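Local coordinates for protein capsid (Human calicivirus NLV/Boxer/2001/US, PDB 4RDL) that forms the viral coat and, through its protruding P domain, the part described here, binds histo-blood group glycans such as the Lewis y tetrasaccharide, at residues Thr144-His148 with Leu149-Lys153; Pro102-Leu105 with Gly106-Asp109. All coordinates share one frame; numbering follows the deposited sequence.

In the fold
Contact 2 (102-109) comes first along the chain, in the loop between strands 83-89 and 113-121, and contact 1 (144-153) follows as a tight hairpin at one border of the antiparallel sheet that includes strands 83-89 and 151-154. Their centres lie about 11 Å apart and the two touch: Pro-147 CB rests 3.8 Å from Phe-107 CZ, and Phe-145 CZ lies 3.9 Å from Phe-107 CE2. Both also lean on Leu-88 of strand 83-89. The buried loop turn therefore packs against the apolar side of the hairpin. Contact 1 lies toward the periphery of this glycan-binding P domain, with the side chain of Lys-153 about 13 Å from bound galactose and fucose, whereas contact 2 lies nearer the chain's centre.

Contact 1 of 2, residues Thr144-His148 with Leu149-Lys153; sequences TFAPH and LGTVK
Val-152 packs beside Phe-145 and against Pro-147 on the buried side of a hairpin made of a short, weakly bonded strand about 145-146 and strand 151-154. Val-152 CG1 touches both, meeting Phe-145 CD1 at 3.7 Å and Pro-147 CD at 3.9 Å. With CG anti to its backbone N (chi1 177°), Phe-145 turns its ring beneath the proline, whose CD sits over the ring centre, 3.6 Å above the plane, a CH-pi type of approach. At the tip, Ala-146 O is gripped from opposite faces of its carbonyl plane by Leu-149 N (2.8 Å) and by Thr-151 N (3.2 Å), the latter the straighter bond at 161°. Gly-150 N adds a bond to Pro-147 O. Gly-150 and Thr-151 both face Ala-146, a G1 beta bulge in which Gly-150 takes a positive phi (103°), readily open to glycine.

The Thr-144/Lys-153 end and the Leu-149 side are looser and more exposed. Leu-149 CB lies 4.0 Å from Ala-146 CB, and the bond from Lys-153 N to Thr-144 O is weak. A water supplements it, donating to Thr-144 O and pairing with Thr-151 OG1. Lys-153 CB lies 3.7 Å from Thr-144 CB, and the extended chain keeps CD near Thr-144 OG1 before its end leads away.

His-148 points off the hairpin to Ser-101 O through ND1 and meets Phe-99 edge-to-face. Strand 151-154 pairs on its other side with strand 83-89, through backbone bonds between Val-152 and Val-86 and between Gly-150 and Leu-88, leaving strand 145-146 outermost in the sheet within this chain.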
loop_
_atom_site.group_PDB
_atom_site.type_symbol
_atom_site.label_atom_id
_atom_site.label_comp_id
_atom_site.label_asym_id
_atom_site.label_seq_id
_atom_site.Cartn_x
_atom_site.Cartn_y
_atom_site.Cartn_z
ATOM N N THR A 144 -2.850 -18.010 -23.266
ATOM C CA THR A 144 -1.662 -18.107 -22.426
ATOM C C THR A 144 -1.733 -17.208 -21.185
ATOM O O THR A 144 -0.859 -17.262 -20.320
ATOM C CB THR A 144 -0.391 -17.793 -23.220
ATOM O OG1 THR A 144 -0.602 -16.620 -24.018
ATOM C CG2 THR A 144 -0.053 -18.955 -24.142
ATOM N N PHE A 145 -2.761 -16.367 -21.102
ATOM C CA PHE A 145 -3.057 -15.660 -19.859
ATOM C C PHE A 145 -3.998 -16.561 -19.063
ATOM O O PHE A 145 -5.195 -16.620 -19.341
ATOM C CB PHE A 145 -3.689 -14.289 -20.148
ATOM C CG PHE A 145 -4.099 -13.526 -18.913
ATOM C CD1 PHE A 145 -3.145 -12.948 -18.086
ATOM C CD2 PHE A 145 -5.438 -13.383 -18.584
ATOM C CE1 PHE A 145 -3.520 -12.242 -16.946
ATOM C CE2 PHE A 145 -5.823 -12.677 -17.449
ATOM C CZ PHE A 145 -4.862 -12.107 -16.625
ATOM N N ALA A 146 -3.445 -17.287 -18.092
ATOM C CA ALA A 146 -4.208 -18.310 -17.388
ATOM C C ALA A 146 -3.934 -18.297 -15.877
ATOM O O ALA A 146 -3.616 -19.334 -15.286
ATOM C CB ALA A 146 -3.903 -19.698 -17.985
ATOM N N PRO A 147 -4.068 -17.124 -15.239
ATOM C CA PRO A 147 -3.661 -17.045 -13.829
ATOM C C PRO A 147 -4.456 -17.989 -12.919
ATOM O O PRO A 147 -3.915 -18.485 -11.934
ATOM C CB PRO A 147 -3.914 -15.574 -13.468
ATOM C CG PRO A 147 -4.951 -15.101 -14.473
ATOM C CD PRO A 147 -4.562 -15.831 -15.748
ATOM N N HIS A 148 -5.717 -18.245 -13.255
ATOM C CA HIS A 148 -6.546 -19.157 -12.475
ATOM C C HIS A 148 -5.976 -20.575 -12.527
ATOM O O HIS A 148 -6.183 -21.370 -11.605
ATOM C CB HIS A 148 -7.979 -19.145 -13.012
ATOM C CG HIS A 148 -8.958 -19.908 -12.175
ATOM N ND1 HIS A 148 -9.160 -19.645 -10.837
ATOM C CD2 HIS A 148 -9.820 -20.901 -12.496
ATOM C CE1 HIS A 148 -10.093 -20.452 -10.366
ATOM N NE2 HIS A 148 -10.511 -21.225 -11.352
ATOM N N LEU A 149 -5.275 -20.885 -13.617
ATOM C CA LEU A 149 -4.623 -22.184 -13.797
ATOM C C LEU A 149 -3.208 -22.169 -13.228
ATOM O O LEU A 149 -2.532 -23.195 -13.199
ATOM C CB LEU A 149 -4.562 -22.563 -15.281
ATOM C CG LEU A 149 -5.858 -22.979 -15.969
ATOM C CD1 LEU A 149 -6.889 -21.866 -15.922
ATOM C CD2 LEU A 149 -5.578 -23.388 -17.407
ATOM N N GLY A 150 -2.752 -20.991 -12.811
ATOM C CA GLY A 150 -1.451 -20.851 -12.184
ATOM C C GLY A 150 -0.330 -20.275 -13.037
ATOM O O GLY A 150 0.806 -20.166 -12.552
ATOM N N THR A 151 -0.621 -19.903 -14.285
ATOM C CA THR A 151 0.430 -19.423 -15.184
ATOM C C THR A 151 0.020 -18.229 -16.045
ATOM O O THR A 151 -1.132 -18.130 -16.480
ATOM C CB THR A 151 0.958 -20.539 -16.126
ATOM O OG1 THR A 151 -0.077 -20.950 -17.027
ATOM C CG2 THR A 151 1.444 -21.744 -15.328
ATOM N N VAL A 152 0.973 -17.335 -16.296
ATOM C CA VAL A 152 0.800 -16.290 -17.304
ATOM C C VAL A 152 2.042 -16.211 -18.183
ATOM O O VAL A 152 3.166 -16.451 -17.722
ATOM C CB VAL A 152 0.508 -14.896 -16.682
ATOM C CG1 VAL A 152 -0.813 -14.918 -15.932
ATOM C CG2 VAL A 152 1.660 -14.448 -15.780
ATOM N N LYS A 153 1.834 -15.881 -19.450
ATOM C CA LYS A 153 2.941 -15.694 -20.376
ATOM C C LYS A 153 3.572 -14.316 -20.172
ATOM O O LYS A 153 2.866 -13.317 -19.960
ATOM C CB LYS A 153 2.473 -15.845 -21.833
ATOM C CG LYS A 153 3.544 -15.483 -22.851
ATOM C CD LYS A 153 3.060 -15.659 -24.283
ATOM C CE LYS A 153 4.148 -15.281 -25.272
ATOM N NZ LYS A 153 3.688 -15.401 -26.687
HETATM O O HOH W 1 0.400 -19.484 -19.296
#

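Contact 2 of 2, residues Pro102-Leu105 with Gly106-Asp109; sequences PAPL and GFPD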
loop_
_atom_site.group_PDB
_atom_site.type_symbol
_atom_site.label_atom_id
_atom_site.label_comp_id
_atom_site.label_asym_id
_atom_site.label_seq_id
_atom_site.Cartn_x
_atom_site.Cartn_y
_atom_site.Cartn_z
ATOM N N PRO A 102 -10.133 -16.411 -8.146
ATOM C CA PRO A 102 -9.891 -16.234 -9.586
ATOM C C PRO A 102 -8.409 -16.178 -9.945
ATOM O O PRO A 102 -8.035 -16.583 -11.043
ATOM C CB PRO A 102 -10.568 -14.896 -9.894
ATOM C CG PRO A 102 -11.592 -14.736 -8.818
ATOM C CD PRO A 102 -10.984 -15.344 -7.593
ATOM N N ALA A 103 -7.587 -15.680 -9.026
ATOM C CA ALA A 103 -6.154 -15.570 -9.228
ATOM C C ALA A 103 -5.576 -15.319 -7.850
ATOM O O ALA A 103 -6.332 -15.155 -6.889
ATOM C CB ALA A 103 -5.836 -14.395 -10.173
ATOM N N PRO A 104 -4.241 -15.306 -7.725
ATOM C CA PRO A 104 -3.684 -14.981 -6.407
ATOM C C PRO A 104 -4.209 -13.639 -5.888
ATOM O O PRO A 104 -4.517 -12.733 -6.677
ATOM C CB PRO A 104 -2.185 -14.890 -6.685
ATOM C CG PRO A 104 -1.972 -15.812 -7.856
ATOM C CD PRO A 104 -3.194 -15.627 -8.714
ATOM N N LEU A 105 -4.303 -13.498 -4.570
ATOM C CA LEU A 105 -4.815 -12.255 -4.005
ATOM C C LEU A 105 -3.959 -11.062 -4.429
ATOM O O LEU A 105 -2.728 -11.157 -4.489
ATOM C CB LEU A 105 -4.904 -12.341 -2.482
ATOM C CG LEU A 105 -5.745 -13.511 -1.973
ATOM C CD1 LEU A 105 -5.880 -13.443 -0.453
ATOM C CD2 LEU A 105 -7.124 -13.504 -2.632
ATOM N N GLY A 106 -4.615 -9.943 -4.740
ATOM C CA GLY A 106 -3.926 -8.729 -5.166
ATOM C C GLY A 106 -3.642 -8.652 -6.663
ATOM O O GLY A 106 -3.283 -7.596 -7.175
ATOM N N PHE A 107 -3.799 -9.764 -7.373
ATOM C CA PHE A 107 -3.482 -9.821 -8.798
ATOM C C PHE A 107 -4.196 -8.685 -9.551
ATOM O O PHE A 107 -5.367 -8.428 -9.305
ATOM C CB PHE A 107 -3.915 -11.181 -9.359
ATOM C CG PHE A 107 -3.310 -11.515 -10.697
ATOM C CD1 PHE A 107 -2.112 -12.225 -10.781
ATOM C CD2 PHE A 107 -3.939 -11.142 -11.871
ATOM C CE1 PHE A 107 -1.554 -12.539 -12.014
ATOM C CE2 PHE A 107 -3.390 -11.458 -13.111
ATOM C CZ PHE A 107 -2.198 -12.159 -13.184
ATOM N N PRO A 108 -3.495 -8.001 -10.472
ATOM C CA PRO A 108 -4.141 -6.911 -11.219
ATOM C C PRO A 108 -5.462 -7.346 -11.858
ATOM O O PRO A 108 -5.540 -8.435 -12.446
ATOM C CB PRO A 108 -3.118 -6.584 -12.314
ATOM C CG PRO A 108 -1.810 -6.951 -11.717
ATOM C CD PRO A 108 -2.098 -8.205 -10.903
ATOM N N ASP A 109 -6.492 -6.503 -11.758
ATOM C CA ASP A 109 -7.782 -6.824 -12.376
ATOM C C ASP A 109 -8.079 -5.973 -13.613
ATOM O O ASP A 109 -9.232 -5.680 -13.929
ATOM C CB ASP A 109 -8.936 -6.814 -11.355
ATOM C CG ASP A 109 -9.290 -5.421 -10.856
ATOM O OD1 ASP A 109 -8.567 -4.454 -11.167
ATOM O OD2 ASP A 109 -10.306 -5.303 -10.124
#
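A type II beta turn from Pro-104 to Phe-107 folds the loop between strands 83-89 and 113-121 back on itself. Its closing bond runs from Phe-107 N to Pro-104 O, 3.1 Å long and fairly straight at 156°, with the donor tilted 33° from the carbonyl plane. Gly-106 occupies the third position with a positive phi, a conformation that glycine adopts easily. Below the turn, Ala-103 CB abuts Phe-107 CB at 3.8 Å and lies 3.9 Å from Phe-107 CG, at the root of the ring. A chi1 of -164° swings the Phe-107 ring away from its own amide and alongside Pro-104, bringing CD1 within 4.1 Å of the proline CD. Pro-108 CD lies over one ring face, 3.5 Å above the plane and offset toward the rim. Leu-88 and Met-73, from strands 83-89 and 72-80, also touch the Phe-107 side chain. Within the turn, Leu-105 N donates to Glu-90 OE1; beyond it, Asp-109 OD1 forms a salt bridge with Arg-28. One backbone bond thus closes the turn, while the Phe-107 side chain is held by apolar contacts, among them those from Ala-103, Pro-104 and Pro-108.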